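Local coordinates for putative Fe-S biosynthesis protein (Lactobacillus salivarius, PDB 2P2E) that is of unknown function but probably takes part in iron-sulphur cluster biosynthesis, at residues T19-S22 with N23-L26; G79-K82 with M83-D87. All coordinates share one frame; numbering follows the deposited sequence.

Contact 1 of 2, residues T19-S22 with N23-L26; sequences TDDS and NAVL
Asp-21 reaches across a tight reversal of the chain to grip the backbone of Asn-23 with its carboxylate, while its own carbonyl takes up Ala-24. Its CG stands anti to the backbone N (chi1 -172°), which swings the carboxylate forward over the turn. OD1 accepts the backbone amide of Asn-23, with N and OD1 2.8 Å apart; the donor comes from above the carboxylate plane, and the bond is noticeably bent, at 137° about the hydrogen. This closes an Asx turn. The surrounding frame is a type I beta turn from Asp-21 to Ala-24, closed by a short backbone hydrogen bond from Ala-24 N to Asp-21 O (2.5 Å). The two bonds start from one residue, and the side-chain carboxamide of Asn-23 lies alongside the carboxylate, pointing the same way. Beneath the carboxylate the packing is close, the CB atoms of Asp-21 and Ala-24 lying 3.3 Å apart.

A second, looser meeting lies where the helix ends. Thr-19 holds OG1 between its backbone N and carbonyl carbon (chi1 47°), where it hydrogen-bonds Gln-16 O, and this rotation presents CG2 to Leu-26, whose CD1 lies 4.1 Å away. The methyl contact joins the last residue of helix 9-19 to the buried side chain of Leu-26 on strand 24-30.

OD2 of Asp-21 forms a salt bridge with Arg-120, near the C terminus. With an alanine here, Arg-120 would probably lose its anionic mate and the N-H of Asn-23 its side-chain acceptor, making the turn less firmly set. Each carboxylate oxygen thus has its own task, one pinning the local backbone and the other holding a cation far along the sequence, which would probably tie the helix-to-strand reversal to the C-terminal part of the chain.

Contact 2 of 2, residues G79-K82 with M83-D87; sequences GYSK and MYMDD
Met-83 and Tyr-80 form the first of three 3-10 hydrogen bonds across this join, each linking residues three apart. Met-83 N donates to Tyr-80 O over 3.1 Å in a nearly straight bond. The selenomethionine side chain starts from a cramped rotamer, CG between the backbone N and the carbonyl carbon (chi1 70°), which brings CG to 3.3 Å from Tyr-80 O and also over the centre of one face of the Tyr-84 ring. Tyr-84 follows, its amide bound to Ser-81 O at 2.7 Å. Its CB lies against the same carbonyl oxygen, and its ring stacks with that of Phe-30. Met-85, the second selenomethionine, donates from N to Lys-82 O (3.1 Å), the last of the three bonds. Its side chain then doubles back alongside the turn: CG passes Ser-81 O at 3.6 Å, and the extended chain carries the methyl CE to Ser-81 OG, 3.5 Å away. That hydroxyl is hydrogen-bonded to Lys-78 O, so the methyl meets a polar atom already engaged. Successive carbonyls of Tyr-80, Ser-81 and Lys-82 are therefore all answered locally by backbone amides, in a short 3-10 segment whose Ser-81, Tyr-84 and Met-85 side chains pack on Leu-28 and Phe-30 of strand 24-30, Phe-49 of strand 49-55 and Tyr-77 of strand 75-77.

How the contacts relate
From the N terminus, helix 9-19 ends at contact 1, which closes the reversal into strand 24-30 before the chain runs on through the sheet. Contact 2 follows in series, neither nested in the first nor crossing it, where its successive turns coil the connection between strands 75-77 and 88-93. The two are separate, on opposite sides of the chain's centre, with centres about 23 Å apart and nearest atoms about 10 Å apart. Strand 24-30 joins them: it starts in contact 1, pairs in parallel with strand 75-77, and near its far end offers Leu-28 and Phe-30 to contact 2.

Contact 1 of 2, residues T19-S22 with N23-L26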
loop_
_atom_site.group_PDB
_atom_site.type_symbol
_atom_site.label_atom_id
_atom_site.label_comp_id
_atom_site.label_asym_id
_atom_site.label_seq_id
_atom_site.Cartn_x
_atom_site.Cartn_y
_atom_site.Cartn_z
ATOM N N THR A 19 -0.032 10.519 5.694
ATOM C CA THR A 19 -1.415 10.925 5.489
ATOM C C THR A 19 -1.573 12.412 5.771
ATOM O O THR A 19 -2.535 13.026 5.308
ATOM C CB THR A 19 -2.418 10.134 6.384
ATOM O OG1 THR A 19 -1.948 10.101 7.735
ATOM C CG2 THR A 19 -2.609 8.721 5.859
ATOM N N ASP A 20 -0.635 12.982 6.531
ATOM C CA ASP A 20 -0.673 14.406 6.860
ATOM C C ASP A 20 -0.261 15.284 5.687
ATOM O O ASP A 20 -0.457 16.500 5.722
ATOM C CB ASP A 20 0.224 14.733 8.062
ATOM C CG ASP A 20 -0.415 14.375 9.396
ATOM O OD1 ASP A 20 -1.653 14.285 9.465
ATOM O OD2 ASP A 20 0.328 14.198 10.382
ATOM N N ASP A 21 0.311 14.676 4.652
ATOM C CA ASP A 21 0.721 15.427 3.469
ATOM C C ASP A 21 -0.442 15.554 2.483
ATOM O O ASP A 21 -0.696 14.638 1.710
ATOM C CB ASP A 21 1.883 14.733 2.758
ATOM C CG ASP A 21 2.469 15.577 1.635
ATOM O OD1 ASP A 21 1.791 16.511 1.153
ATOM O OD2 ASP A 21 3.612 15.305 1.229
ATOM N N SER A 22 -1.131 16.690 2.504
ATOM C CA SER A 22 -2.254 16.937 1.603
ATOM C C SER A 22 -1.916 16.549 0.165
ATOM O O SER A 22 -2.785 16.125 -0.599
ATOM C CB SER A 22 -2.625 18.421 1.622
ATOM O OG SER A 22 -2.914 18.856 2.931
ATOM N N ASN A 23 -0.644 16.706 -0.187
ATOM C CA ASN A 23 -0.160 16.418 -1.529
ATOM C C ASN A 23 0.269 14.954 -1.681
ATOM O O ASN A 23 0.860 14.569 -2.699
ATOM C CB ASN A 23 1.026 17.342 -1.838
ATOM C CG ASN A 23 1.068 17.777 -3.292
ATOM O OD1 ASN A 23 1.972 17.394 -4.053
ATOM N ND2 ASN A 23 0.086 18.587 -3.690
ATOM N N ALA A 24 -0.035 14.140 -0.675
ATOM C CA ALA A 24 0.354 12.739 -0.714
ATOM C C ALA A 24 -0.783 11.754 -0.978
ATOM O O ALA A 24 -1.911 11.942 -0.514
ATOM C CB ALA A 24 1.062 12.371 0.573
ATOM N N VAL A 25 -0.442 10.699 -1.716
ATOM C CA VAL A 25 -1.352 9.626 -2.094
ATOM C C VAL A 25 -0.707 8.284 -1.731
ATOM O O VAL A 25 0.494 8.099 -1.884
ATOM C CB VAL A 25 -1.641 9.657 -3.621
ATOM C CG1 VAL A 25 -2.451 8.438 -4.040
ATOM C CG2 VAL A 25 -2.383 10.925 -3.979
ATOM N N LEU A 26 -1.512 7.349 -1.241
ATOM C CA LEU A 26 -1.016 6.034 -0.860
ATOM C C LEU A 26 -1.326 4.969 -1.891
ATOM O O LEU A 26 -2.420 4.933 -2.461
ATOM C CB LEU A 26 -1.614 5.612 0.477
ATOM C CG LEU A 26 -1.119 6.395 1.685
ATOM C CD1 LEU A 26 -1.821 5.927 2.923
ATOM C CD2 LEU A 26 0.367 6.198 1.826
#

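Contact 2 of 2, residues G79-K82 with M83-D87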
loop_
_atom_site.group_PDB
_atom_site.type_symbol
_atom_site.label_atom_id
_atom_site.label_comp_id
_atom_site.label_asym_id
_atom_site.label_seq_id
_atom_site.Cartn_x
_atom_site.Cartn_y
_atom_site.Cartn_z
ATOM N N GLY A 79 -5.397 -2.382 -10.897
ATOM C CA GLY A 79 -6.556 -3.243 -11.020
ATOM C C GLY A 79 -6.270 -4.725 -10.911
ATOM O O GLY A 79 -6.710 -5.373 -9.970
ATOM N N TYR A 80 -5.505 -5.254 -11.858
ATOM C CA TYR A 80 -5.178 -6.674 -11.893
ATOM C C TYR A 80 -4.718 -7.313 -10.594
ATOM O O TYR A 80 -5.099 -8.435 -10.302
ATOM C CB TYR A 80 -4.135 -6.943 -12.976
ATOM C CG TYR A 80 -2.766 -6.369 -12.702
ATOM C CD1 TYR A 80 -1.783 -7.135 -12.085
ATOM C CD2 TYR A 80 -2.439 -5.077 -13.101
ATOM C CE1 TYR A 80 -0.501 -6.633 -11.878
ATOM C CE2 TYR A 80 -1.157 -4.563 -12.902
ATOM C CZ TYR A 80 -0.194 -5.350 -12.293
ATOM O OH TYR A 80 1.083 -4.861 -12.129
ATOM N N SER A 81 -3.900 -6.625 -9.813
ATOM C CA SER A 81 -3.419 -7.217 -8.570
ATOM C C SER A 81 -4.557 -7.531 -7.610
ATOM O O SER A 81 -4.357 -8.160 -6.577
ATOM C CB SER A 81 -2.389 -6.301 -7.897
ATOM O OG SER A 81 -2.874 -4.982 -7.775
ATOM N N LYS A 82 -5.755 -7.101 -7.973
ATOM C CA LYS A 82 -6.941 -7.332 -7.159
ATOM C C LYS A 82 -7.093 -8.825 -6.911
ATOM O O LYS A 82 -7.651 -9.242 -5.894
ATOM C CB LYS A 82 -8.165 -6.798 -7.902
ATOM C CG LYS A 82 -9.447 -6.755 -7.112
ATOM C CD LYS A 82 -10.539 -6.077 -7.951
ATOM C CE LYS A 82 -11.856 -5.914 -7.177
ATOM N NZ LYS A 82 -12.912 -5.242 -8.009
HETATM N N MSE A 83 -6.586 -9.622 -7.850
HETATM C CA MSE A 83 -6.678 -11.074 -7.758
HETATM C C MSE A 83 -5.819 -11.633 -6.633
HETATM O O MSE A 83 -6.005 -12.776 -6.203
HETATM C CB MSE A 83 -6.274 -11.721 -9.088
HETATM C CG MSE A 83 -4.796 -11.623 -9.436
HETATM SE SE MSE A 83 -4.377 -12.514 -11.141
HETATM C CE MSE A 83 -5.026 -14.307 -10.695
ATOM N N TYR A 84 -4.884 -10.821 -6.150
ATOM C CA TYR A 84 -4.005 -11.258 -5.079
ATOM C C TYR A 84 -4.445 -10.726 -3.728
ATOM O O TYR A 84 -3.807 -10.981 -2.708
ATOM C CB TYR A 84 -2.576 -10.814 -5.362
ATOM C CG TYR A 84 -2.000 -11.479 -6.569
ATOM C CD1 TYR A 84 -1.962 -12.865 -6.667
ATOM C CD2 TYR A 84 -1.504 -10.730 -7.627
ATOM C CE1 TYR A 84 -1.445 -13.490 -7.793
ATOM C CE2 TYR A 84 -0.982 -11.349 -8.760
ATOM C CZ TYR A 84 -0.957 -12.727 -8.839
ATOM O OH TYR A 84 -0.478 -13.342 -9.975
HETATM N N MSE A 85 -5.555 -10.002 -3.718
HETATM C CA MSE A 85 -6.037 -9.430 -2.481
HETATM C C MSE A 85 -7.258 -10.131 -1.916
HETATM O O MSE A 85 -7.723 -11.135 -2.440
HETATM C CB MSE A 85 -6.328 -7.943 -2.693
HETATM C CG MSE A 85 -5.125 -7.152 -3.179
HETATM SE SE MSE A 85 -5.606 -5.346 -3.732
HETATM C CE MSE A 85 -3.871 -4.757 -4.407
ATOM N N ASP A 86 -7.765 -9.561 -0.833
ATOM C CA ASP A 86 -8.932 -10.059 -0.115
ATOM C C ASP A 86 -9.932 -8.898 -0.073
ATOM O O ASP A 86 -9.535 -7.731 -0.137
ATOM C CB ASP A 86 -8.512 -10.412 1.302
ATOM C CG ASP A 86 -9.208 -11.615 1.827
ATOM O OD1 ASP A 86 -10.450 -11.550 1.950
ATOM O OD2 ASP A 86 -8.508 -12.617 2.117
ATOM N N ASP A 87 -11.217 -9.204 0.044
ATOM C CA ASP A 87 -12.228 -8.148 0.085
ATOM C C ASP A 87 -12.143 -7.297 1.346
ATOM O O ASP A 87 -12.393 -6.094 1.322
ATOM C CB ASP A 87 -13.623 -8.755 -0.038
ATOM C CG ASP A 87 -13.872 -9.343 -1.409
ATOM O OD1 ASP A 87 -13.864 -8.576 -2.402
ATOM O OD2 ASP A 87 -14.070 -10.570 -1.502
#